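Local coordinates for protein genome packaging NTPase B204 (PDB 4KFU) that probably hydrolyses ATP to power the packaging of viral DNA into the capsid, as a P-loop ATPase of the FtsK-HerA superfamily, at residues Y148-Y158 / L183-N194. Sequence-based numbering, arbitrary orientation.
Sequences YKQADLIIMFY and LKQYHFLIYDVN. With ACP (phosphomethylphosphonic acid adenylate ester), chain F; ACP (phosphomethylphosphonic acid adenylate ester), chain E.
Phe157 offers one face of its ring to Phe188, whose CB stands 3.9 Å from the ring centroid and only 10° off the normal, a CH-pi contact. The two rings themselves meet obliquely. Phe188 takes the less common first torsion, with CG between its backbone N and carbonyl carbon (chi1 54°), and its CD2 meets Ile155 CG2 obliquely at 3.6 Å. Behind these side chains runs an antiparallel ladder. Ile154 with Tyr191 and Met156 with Leu189 are the hydrogen-bonded pairs, each closed by two nearly straight bonds, while Leu153-Asp192 and Ile155-Ile190 are non-hydrogen-bonded. Successive side chains alternate between the faces: Ile155 and Ile190 lie alongside each other on one face, Met156 and Leu189 on the other, where a bend at chi3 (-75°) brings Met156 CE tightly against Leu189 CD2 at 3.5 Å.

Polar groups close both ends. Asn194 ND2 donates to the anti lone pair of Asp152 OD1 at 3.0 Å, an oxygen that also forms a salt bridge with Arg127, while Asp152 OD2 accepts from the backbone N of Ile6; Asp192 OD1 makes an Asx turn with Asn194 N. At the far end a water accepts from Tyr158 N and donates to Lys184 O and His187 O, tying Tyr158 to the type II beta turn from Lys184 to His187. Two nucleotide analogues meet this region: ahead of the turn, Leu183 O accepts from N6 of ACP chain F at 3.0 Å, whereas within it the Tyr186 ring is sandwiched between the adenine of ACP chain E and Gln185 CG.

Within the mixed sheet, strand 153-156 is flanked by the parallel strand 6-10, which leads into the P-loop, and by strand 188-192, which pairs in turn with strand 197-201; helix 17-31 covers the face bearing Ile155 and Phe188.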
ATOM      1  N   TYR A 148      -6.591  -0.428   8.926  1.00 18.29           N
ATOM      2  CA  TYR A 148      -6.330   0.906   9.463  1.00 17.90           C
ATOM      3  C   TYR A 148      -5.868   0.862  10.916  1.00 17.43           C
ATOM      4  O   TYR A 148      -5.080   1.708  11.332  1.00 18.25           O
ATOM      5  CB  TYR A 148      -7.539   1.839   9.286  1.00 12.92           C
ATOM      6  CG  TYR A 148      -8.023   1.879   7.860  1.00 13.97           C
ATOM      7  CD1 TYR A 148      -7.278   2.518   6.882  1.00 17.36           C
ATOM      8  CD2 TYR A 148      -9.211   1.254   7.480  1.00 16.79           C
ATOM      9  CE1 TYR A 148      -7.706   2.552   5.553  1.00 17.52           C
ATOM     10  CE2 TYR A 148      -9.642   1.270   6.145  1.00 17.30           C
ATOM     11  CZ  TYR A 148      -8.876   1.936   5.195  1.00 15.65           C
ATOM     12  OH  TYR A 148      -9.291   1.979   3.879  1.00 17.07           O
ATOM     13  N   LYS A 149      -6.347  -0.113  11.682  1.00 17.51           N
ATOM     14  CA  LYS A 149      -5.913  -0.242  13.068  1.00 18.27           C
ATOM     15  C   LYS A 149      -4.449  -0.693  13.164  1.00 20.51           C
ATOM     16  O   LYS A 149      -3.738  -0.347  14.114  1.00 18.48           O
ATOM     17  CB  LYS A 149      -6.806  -1.227  13.817  1.00 18.58           C
ATOM     18  CG  LYS A 149      -8.306  -0.906  13.765  1.00 21.56           C
ATOM     19  CD  LYS A 149      -8.607   0.520  14.218  1.00 24.32           C
ATOM     20  CE  LYS A 149      -8.230   0.735  15.665  1.00 27.99           C
ATOM     21  NZ  LYS A 149      -9.257   1.554  16.378  1.00 40.51           N
ATOM     22  N   GLN A 150      -3.997  -1.456  12.174  1.00 16.91           N
ATOM     23  CA  GLN A 150      -2.630  -1.984  12.185  1.00 13.36           C
ATOM     24  C   GLN A 150      -1.614  -1.108  11.454  1.00 17.33           C
ATOM     25  O   GLN A 150      -0.399  -1.339  11.540  1.00 22.44           O
ATOM     26  CB  GLN A 150      -2.607  -3.394  11.578  1.00 16.86           C
ATOM     27  CG  GLN A 150      -3.327  -4.434  12.410  1.00 16.63           C
ATOM     28  CD  GLN A 150      -2.815  -4.493  13.838  1.00 23.31           C
ATOM     29  OE1 GLN A 150      -3.563  -4.250  14.785  1.00 25.00           O
ATOM     30  NE2 GLN A 150      -1.533  -4.812  13.999  1.00 21.07           N
ATOM     31  N   ALA A 151      -2.093  -0.117  10.717  1.00 17.41           N
ATOM     32  CA  ALA A 151      -1.197   0.745   9.945  1.00 15.51           C
ATOM     33  C   ALA A 151      -0.307   1.595  10.859  1.00 21.73           C
ATOM     34  O   ALA A 151      -0.642   1.823  12.031  1.00 19.26           O
ATOM     35  CB  ALA A 151      -2.011   1.630   9.011  1.00 19.16           C
ATOM     36  N   ASP A 152       0.827   2.056  10.331  1.00 21.01           N
ATOM     37  CA  ASP A 152       1.656   3.037  11.035  1.00 19.71           C
ATOM     38  C   ASP A 152       1.389   4.432  10.493  1.00 22.14           C
ATOM     39  O   ASP A 152       1.457   5.424  11.224  1.00 19.06           O
ATOM     40  CB  ASP A 152       3.137   2.712  10.877  1.00 24.28           C
ATOM     41  CG  ASP A 152       3.494   1.368  11.455  1.00 28.28           C
ATOM     42  OD1 ASP A 152       3.610   1.277  12.699  1.00 32.24           O
ATOM     43  OD2 ASP A 152       3.638   0.402  10.670  1.00 26.96           O
ATOM     44  N   LEU A 153       1.087   4.492   9.200  1.00 20.28           N
ATOM     45  CA  LEU A 153       0.818   5.747   8.505  1.00 18.10           C
ATOM     46  C   LEU A 153      -0.391   5.574   7.605  1.00 19.08           C
ATOM     47  O   LEU A 153      -0.485   4.601   6.854  1.00 18.81           O
ATOM     48  CB  LEU A 153       2.012   6.157   7.645  1.00 20.97           C
ATOM     49  CG  LEU A 153       3.259   6.680   8.361  1.00 30.27           C
ATOM     50  CD1 LEU A 153       4.286   7.167   7.352  1.00 28.51           C
ATOM     51  CD2 LEU A 153       2.906   7.799   9.331  1.00 26.06           C
ATOM     52  N   ILE A 154      -1.327   6.511   7.675  1.00 18.87           N
ATOM     53  CA  ILE A 154      -2.467   6.488   6.762  1.00 14.11           C
ATOM     54  C   ILE A 154      -2.513   7.814   6.018  1.00 20.68           C
ATOM     55  O   ILE A 154      -2.558   8.887   6.634  1.00 19.41           O
ATOM     56  CB  ILE A 154      -3.800   6.232   7.492  1.00 16.79           C
ATOM     57  CG1 ILE A 154      -3.713   4.952   8.332  1.00 19.32           C
ATOM     58  CG2 ILE A 154      -4.934   6.116   6.504  1.00 18.57           C
ATOM     59  CD1 ILE A 154      -4.905   4.770   9.293  1.00 17.37           C
ATOM     60  N   ILE A 155      -2.485   7.734   4.690  1.00 16.42           N
ATOM     61  CA  ILE A 155      -2.491   8.926   3.851  1.00 16.85           C
ATOM     62  C   ILE A 155      -3.836   9.030   3.139  1.00 17.03           C
ATOM     63  O   ILE A 155      -4.319   8.047   2.572  1.00 16.18           O
ATOM     64  CB  ILE A 155      -1.322   8.905   2.836  1.00 20.31           C
ATOM     65  CG1 ILE A 155       0.016   9.018   3.580  1.00 24.98           C
ATOM     66  CG2 ILE A 155      -1.479  10.018   1.806  1.00 17.71           C
ATOM     67  CD1 ILE A 155       1.233   9.016   2.694  1.00 25.33           C
ATOM     68  N   MET A 156      -4.456  10.211   3.194  1.00 19.01           N
ATOM     69  CA  MET A 156      -5.782  10.389   2.605  1.00 18.23           C
ATOM     70  C   MET A 156      -5.872  11.628   1.724  1.00 17.82           C
ATOM     71  O   MET A 156      -5.357  12.696   2.088  1.00 17.05           O
ATOM     72  CB  MET A 156      -6.841  10.462   3.718  1.00 19.84           C
ATOM     73  CG  MET A 156      -7.060   9.132   4.424  1.00 23.47           C
ATOM     74  SD  MET A 156      -7.937   9.291   5.991  1.00 29.29           S
ATOM     75  CE  MET A 156      -6.667   9.944   7.023  1.00 18.50           C
ATOM     76  N   PHE A 157      -6.517  11.481   0.565  1.00 13.90           N
ATOM     77  CA  PHE A 157      -6.820  12.630  -0.307  1.00 16.10           C
ATOM     78  C   PHE A 157      -8.265  13.061  -0.066  1.00 15.57           C
ATOM     79  O   PHE A 157      -8.974  12.446   0.725  1.00 17.96           O
ATOM     80  CB  PHE A 157      -6.606  12.276  -1.784  1.00 16.78           C
ATOM     81  CG  PHE A 157      -5.158  12.028  -2.144  1.00 21.09           C
ATOM     82  CD1 PHE A 157      -4.413  12.999  -2.800  1.00 17.75           C
ATOM     83  CD2 PHE A 157      -4.533  10.835  -1.800  1.00 19.59           C
ATOM     84  CE1 PHE A 157      -3.061  12.781  -3.133  1.00 17.85           C
ATOM     85  CE2 PHE A 157      -3.174  10.604  -2.133  1.00 18.92           C
ATOM     86  CZ  PHE A 157      -2.444  11.587  -2.791  1.00 18.89           C
ATOM     87  N   TYR A 158      -8.702  14.096  -0.772  1.00 16.33           N
ATOM     88  CA  TYR A 158     -10.013  14.697  -0.556  1.00 17.51           C
ATOM     89  C   TYR A 158     -11.179  13.708  -0.547  1.00 17.20           C
ATOM     90  O   TYR A 158     -11.292  12.860  -1.434  1.00 16.02           O
ATOM     91  CB  TYR A 158     -10.285  15.781  -1.621  1.00 15.07           C
ATOM     92  CG  TYR A 158     -11.750  16.148  -1.715  1.00 19.01           C
ATOM     93  CD1 TYR A 158     -12.309  17.084  -0.841  1.00 19.05           C
ATOM     94  CD2 TYR A 158     -12.582  15.558  -2.666  1.00 19.07           C
ATOM     95  CE1 TYR A 158     -13.666  17.413  -0.903  1.00 18.14           C
ATOM     96  CE2 TYR A 158     -13.947  15.887  -2.741  1.00 16.22           C
ATOM     97  CZ  TYR A 158     -14.475  16.811  -1.861  1.00 20.45           C
ATOM     98  OH  TYR A 158     -15.822  17.127  -1.927  1.00 19.29           O
ATOM     99  N   LEU A 183      -9.326  19.319   1.612  1.00 18.25           N
ATOM    100  CA  LEU A 183      -8.080  19.170   0.853  1.00 20.06           C
ATOM    101  C   LEU A 183      -8.261  19.571  -0.607  1.00 19.81           C
ATOM    102  O   LEU A 183      -9.223  19.148  -1.267  1.00 17.91           O
ATOM    103  CB  LEU A 183      -7.602  17.721   0.900  1.00 16.62           C
ATOM    104  CG  LEU A 183      -7.282  17.140   2.273  1.00 20.13           C
ATOM    105  CD1 LEU A 183      -7.189  15.617   2.176  1.00 19.08           C
ATOM    106  CD2 LEU A 183      -5.982  17.745   2.788  1.00 21.87           C
ATOM    107  N   LYS A 184      -7.323  20.361  -1.124  1.00 19.62           N
ATOM    108  CA  LYS A 184      -7.349  20.736  -2.531  1.00 19.42           C
ATOM    109  C   LYS A 184      -6.678  19.672  -3.402  1.00 18.59           C
ATOM    110  O   LYS A 184      -6.171  18.667  -2.891  1.00 18.55           O
ATOM    111  CB  LYS A 184      -6.702  22.115  -2.738  1.00 20.36           C
ATOM    112  CG  LYS A 184      -7.530  23.249  -2.150  1.00 29.45           C
ATOM    113  CD  LYS A 184      -9.024  23.017  -2.408  1.00 30.07           C
ATOM    114  CE  LYS A 184      -9.896  24.064  -1.712  1.00 41.73           C
ATOM    115  NZ  LYS A 184     -11.339  23.662  -1.693  1.00 41.51           N
ATOM    116  N   GLN A 185      -6.707  19.867  -4.715  1.00 19.70           N
ATOM    117  CA  GLN A 185      -6.207  18.836  -5.639  1.00 21.52           C
ATOM    118  C   GLN A 185      -4.752  18.459  -5.364  1.00 21.07           C
ATOM    119  O   GLN A 185      -3.883  19.333  -5.226  1.00 18.16           O
ATOM    120  CB  GLN A 185      -6.373  19.262  -7.101  1.00 23.78           C
ATOM    121  CG  GLN A 185      -6.080  18.122  -8.082  1.00 21.52           C
ATOM    122  CD  GLN A 185      -6.486  18.428  -9.514  1.00 26.69           C
ATOM    123  OE1 GLN A 185      -6.286  19.539 -10.011  1.00 25.76           O
ATOM    124  NE2 GLN A 185      -7.068  17.441 -10.181  1.00 25.39           N
ATOM    125  N   TYR A 186      -4.512  17.152  -5.256  1.00 19.47           N
ATOM    126  CA  TYR A 186      -3.174  16.596  -5.015  1.00 20.91           C
ATOM    127  C   TYR A 186      -2.597  16.888  -3.628  1.00 19.47           C
ATOM    128  O   TYR A 186      -1.507  16.403  -3.306  1.00 18.25           O
ATOM    129  CB  TYR A 186      -2.192  17.030  -6.101  1.00 23.12           C
ATOM    130  CG  TYR A 186      -2.697  16.795  -7.499  1.00 24.25           C
ATOM    131  CD1 TYR A 186      -3.321  15.603  -7.848  1.00 25.04           C
ATOM    132  CD2 TYR A 186      -2.560  17.771  -8.473  1.00 27.68           C
ATOM    133  CE1 TYR A 186      -3.792  15.388  -9.139  1.00 21.51           C
ATOM    134  CE2 TYR A 186      -3.022  17.561  -9.770  1.00 26.63           C
ATOM    135  CZ  TYR A 186      -3.634  16.367 -10.092  1.00 27.58           C
ATOM    136  OH  TYR A 186      -4.102  16.146 -11.366  1.00 24.57           O
ATOM    137  N   HIS A 187      -3.329  17.645  -2.803  1.00 15.55           N
ATOM    138  CA  HIS A 187      -2.957  17.806  -1.399  1.00 17.31           C
ATOM    139  C   HIS A 187      -3.355  16.535  -0.666  1.00 17.99           C
ATOM    140  O   HIS A 187      -4.326  15.877  -1.038  1.00 17.89           O
ATOM    141  CB  HIS A 187      -3.683  19.002  -0.761  1.00 20.08           C
ATOM    142  CG  HIS A 187      -3.217  20.335  -1.258  1.00 20.35           C
ATOM    143  ND1 HIS A 187      -3.304  20.710  -2.582  1.00 22.48           N
ATOM    144  CD2 HIS A 187      -2.663  21.381  -0.605  1.00 19.46           C
ATOM    145  CE1 HIS A 187      -2.820  21.933  -2.725  1.00 18.80           C
ATOM    146  NE2 HIS A 187      -2.425  22.361  -1.528  1.00 19.88           N
ATOM    147  N   PHE A 188      -2.614  16.173   0.373  1.00 19.98           N
ATOM    148  CA  PHE A 188      -2.985  14.996   1.160  1.00 21.18           C
ATOM    149  C   PHE A 188      -2.743  15.152   2.657  1.00 18.12           C
ATOM    150  O   PHE A 188      -1.888  15.924   3.099  1.00 18.68           O
ATOM    151  CB  PHE A 188      -2.303  13.724   0.626  1.00 17.69           C
ATOM    152  CG  PHE A 188      -0.799  13.821   0.511  1.00 17.71           C
ATOM    153  CD1 PHE A 188      -0.200  14.420  -0.593  1.00 23.03           C
ATOM    154  CD2 PHE A 188       0.021  13.264   1.490  1.00 18.86           C
ATOM    155  CE1 PHE A 188       1.196  14.491  -0.701  1.00 22.77           C
ATOM    156  CE2 PHE A 188       1.412  13.323   1.386  1.00 18.83           C
ATOM    157  CZ  PHE A 188       2.004  13.932   0.291  1.00 14.36           C
ATOM    158  N   LEU A 189      -3.504  14.388   3.427  1.00 20.75           N
ATOM    159  CA  LEU A 189      -3.360  14.348   4.874  1.00 24.15           C
ATOM    160  C   LEU A 189      -2.571  13.098   5.284  1.00 22.53           C
ATOM    161  O   LEU A 189      -2.817  12.001   4.790  1.00 21.11           O
ATOM    162  CB  LEU A 189      -4.760  14.340   5.508  1.00 21.58           C
ATOM    163  CG  LEU A 189      -4.973  14.321   7.010  1.00 31.36           C
ATOM    164  CD1 LEU A 189      -6.300  14.987   7.301  1.00 27.80           C
ATOM    165  CD2 LEU A 189      -4.982  12.908   7.563  1.00 26.11           C
ATOM    166  N   ILE A 190      -1.622  13.274   6.188  1.00 18.92           N
ATOM    167  CA  ILE A 190      -0.840  12.162   6.698  1.00 22.98           C
ATOM    168  C   ILE A 190      -1.145  11.985   8.175  1.00 22.34           C
ATOM    169  O   ILE A 190      -0.817  12.855   8.979  1.00 24.53           O
ATOM    170  CB  ILE A 190       0.663  12.438   6.560  1.00 24.24           C
ATOM    171  CG1 ILE A 190       1.023  12.715   5.100  1.00 22.84           C
ATOM    172  CG2 ILE A 190       1.473  11.277   7.126  1.00 20.82           C
ATOM    173  CD1 ILE A 190       2.407  13.323   4.928  1.00 27.48           C
ATOM    174  N   TYR A 191      -1.781  10.867   8.518  1.00 21.73           N
ATOM    175  CA  TYR A 191      -2.053  10.514   9.905  1.00 22.05           C
ATOM    176  C   TYR A 191      -1.057   9.480  10.393  1.00 25.68           C
ATOM    177  O   TYR A 191      -0.940   8.390   9.817  1.00 19.68           O
ATOM    178  CB  TYR A 191      -3.469   9.954  10.059  1.00 19.04           C
ATOM    179  CG  TYR A 191      -3.845   9.612  11.484  1.00 23.30           C
ATOM    180  CD1 TYR A 191      -4.024  10.610  12.439  1.00 25.38           C
ATOM    181  CD2 TYR A 191      -4.035   8.298  11.871  1.00 21.23           C
ATOM    182  CE1 TYR A 191      -4.375  10.293  13.755  1.00 29.35           C
ATOM    183  CE2 TYR A 191      -4.384   7.971  13.173  1.00 25.44           C
ATOM    184  CZ  TYR A 191      -4.554   8.974  14.110  1.00 27.90           C
ATOM    185  OH  TYR A 191      -4.902   8.645  15.404  1.00 28.70           O
ATOM    186  N   ASP A 192      -0.344   9.833  11.457  1.00 22.25           N
ATOM    187  CA  ASP A 192       0.547   8.907  12.133  1.00 24.60           C
ATOM    188  C   ASP A 192      -0.278   8.160  13.164  1.00 27.99           C
ATOM    189  O   ASP A 192      -0.756   8.742  14.136  1.00 25.79           O
ATOM    190  CB  ASP A 192       1.702   9.666  12.786  1.00 26.74           C
ATOM    191  CG  ASP A 192       2.787   8.743  13.313  1.00 26.90           C
ATOM    192  OD1 ASP A 192       2.461   7.721  13.965  1.00 27.41           O
ATOM    193  OD2 ASP A 192       3.971   9.052  13.071  1.00 27.07           O
ATOM    194  N   VAL A 193      -0.466   6.869  12.932  1.00 23.28           N
ATOM    195  CA  VAL A 193      -1.322   6.065  13.784  1.00 24.87           C
ATOM    196  C   VAL A 193      -0.738   5.945  15.191  1.00 26.93           C
ATOM    197  O   VAL A 193      -1.466   5.868  16.178  1.00 29.51           O
ATOM    198  CB  VAL A 193      -1.510   4.660  13.181  1.00 24.39           C
ATOM    199  CG1 VAL A 193      -2.364   3.773  14.085  1.00 25.72           C
ATOM    200  CG2 VAL A 193      -2.130   4.759  11.793  1.00 24.29           C
ATOM    201  N   ASN A 194       0.586   5.932  15.280  1.00 29.06           N
ATOM    202  CA  ASN A 194       1.243   5.654  16.552  1.00 31.70           C
ATOM    203  C   ASN A 194       1.263   6.884  17.458  1.00 34.85           C
ATOM    204  O   ASN A 194       0.989   6.792  18.656  1.00 33.94           O
ATOM    205  CB  ASN A 194       2.650   5.102  16.313  1.00 30.64           C
ATOM    206  CG  ASN A 194       2.631   3.722  15.656  1.00 34.64           C
ATOM    207  OD1 ASN A 194       1.924   2.821  16.110  1.00 37.08           O
ATOM    208  ND2 ASN A 194       3.396   3.561  14.577  1.00 31.29           N
TER
HETATM  209  PA  ACP F 302     -10.982  26.443  -5.380  1.00 57.40           P
HETATM  210  O1A ACP F 302     -11.157  25.846  -4.002  1.00 54.36           O
HETATM  211  O2A ACP F 302     -11.764  27.686  -5.752  1.00 62.07           O
HETATM  212  O3A ACP F 302      -9.413  26.734  -5.640  1.00 53.12           O
HETATM  213  O5' ACP F 302     -11.313  25.288  -6.458  1.00 46.98           O
HETATM  214  C5' ACP F 302     -11.439  25.575  -7.853  1.00 39.84           C
HETATM  215  C4' ACP F 302     -11.640  24.257  -8.585  1.00 34.33           C
HETATM  216  O4' ACP F 302     -10.781  23.244  -8.026  1.00 34.69           O
HETATM  217  C3' ACP F 302     -13.069  23.751  -8.432  1.00 31.30           C
HETATM  218  O3' ACP F 302     -13.545  23.331  -9.716  1.00 34.31           O
HETATM  219  C2' ACP F 302     -12.952  22.505  -7.589  1.00 29.62           C
HETATM  220  O2' ACP F 302     -13.923  21.547  -8.003  1.00 32.78           O
HETATM  221  C1' ACP F 302     -11.533  22.038  -7.869  1.00 28.93           C
HETATM  222  N9  ACP F 302     -11.041  21.236  -6.731  1.00 27.80           N
HETATM  223  C8  ACP F 302     -11.068  21.619  -5.437  1.00 30.88           C
HETATM  224  N7  ACP F 302     -10.562  20.652  -4.633  1.00 27.22           N
HETATM  225  C5  ACP F 302     -10.212  19.621  -5.428  1.00 27.06           C
HETATM  226  C6  ACP F 302      -9.616  18.288  -5.227  1.00 23.64           C
HETATM  227  N6  ACP F 302      -9.298  17.873  -3.975  1.00 22.53           N
HETATM  228  N1  ACP F 302      -9.410  17.512  -6.325  1.00 29.35           N
HETATM  229  C2  ACP F 302      -9.734  17.929  -7.568  1.00 26.47           C
HETATM  230  N3  ACP F 302     -10.277  19.138  -7.821  1.00 27.59           N
HETATM  231  C4  ACP F 302     -10.536  20.007  -6.810  1.00 28.07           C
HETATM  232  PG  ACP E 301      -6.042   5.093 -11.014  1.00 41.19           P
HETATM  233  O1G ACP E 301      -7.463   4.820 -10.323  1.00 35.10           O
HETATM  234  O2G ACP E 301      -4.956   4.153 -10.301  1.00 34.90           O
HETATM  235  O3G ACP E 301      -6.123   4.796 -12.468  1.00 41.84           O
HETATM  236  PB  ACP E 301      -4.840   7.198  -9.211  1.00 29.20           P
HETATM  237  O1B ACP E 301      -3.714   6.128  -8.803  1.00 27.79           O
HETATM  238  O2B ACP E 301      -5.892   7.309  -8.184  1.00 31.47           O
HETATM  239  C3B ACP E 301      -5.599   6.839 -10.818  1.00 31.54           C
HETATM  240  PA  ACP E 301      -2.685   8.825 -10.078  1.00 30.37           P
HETATM  241  O1A ACP E 301      -2.552   7.786 -11.166  1.00 33.53           O
HETATM  242  O2A ACP E 301      -1.664   8.917  -8.963  1.00 27.52           O
HETATM  243  O3A ACP E 301      -4.120   8.645  -9.353  1.00 28.35           O
HETATM  244  O5' ACP E 301      -2.720  10.286 -10.751  1.00 25.79           O
HETATM  245  C5' ACP E 301      -3.603  10.659 -11.807  1.00 32.35           C
HETATM  246  C4' ACP E 301      -3.009  11.887 -12.510  1.00 30.16           C
HETATM  247  O4' ACP E 301      -2.953  13.052 -11.676  1.00 32.51           O
HETATM  248  C3' ACP E 301      -1.582  11.624 -12.965  1.00 34.27           C
HETATM  249  O3' ACP E 301      -1.562  11.373 -14.376  1.00 46.45           O
HETATM  250  C2' ACP E 301      -0.818  12.896 -12.689  1.00 34.15           C
HETATM  251  O2' ACP E 301      -0.548  13.484 -13.956  1.00 35.44           O
HETATM  252  C1' ACP E 301      -1.747  13.799 -11.890  1.00 28.71           C
HETATM  253  N9  ACP E 301      -1.075  14.076 -10.594  1.00 27.83           N
HETATM  254  C8  ACP E 301      -1.146  13.302  -9.493  1.00 28.97           C
HETATM  255  N7  ACP E 301      -0.415  13.831  -8.472  1.00 26.86           N
HETATM  256  C5  ACP E 301       0.152  14.962  -8.926  1.00 27.87           C
HETATM  257  C6  ACP E 301       1.042  16.007  -8.369  1.00 27.38           C
HETATM  258  N6  ACP E 301       1.507  15.957  -7.101  1.00 23.00           N
HETATM  259  N1  ACP E 301       1.396  17.023  -9.188  1.00 33.55           N
HETATM  260  C2  ACP E 301       0.955  17.098 -10.460  1.00 32.90           C
HETATM  261  N3  ACP E 301       0.143  16.188 -11.028  1.00 31.80           N
HETATM  262  C4  ACP E 301      -0.288  15.114 -10.323  1.00 27.57           C
HETATM  263  O   HOH W   1      -6.795  15.889  -2.206  1.00 18.92           O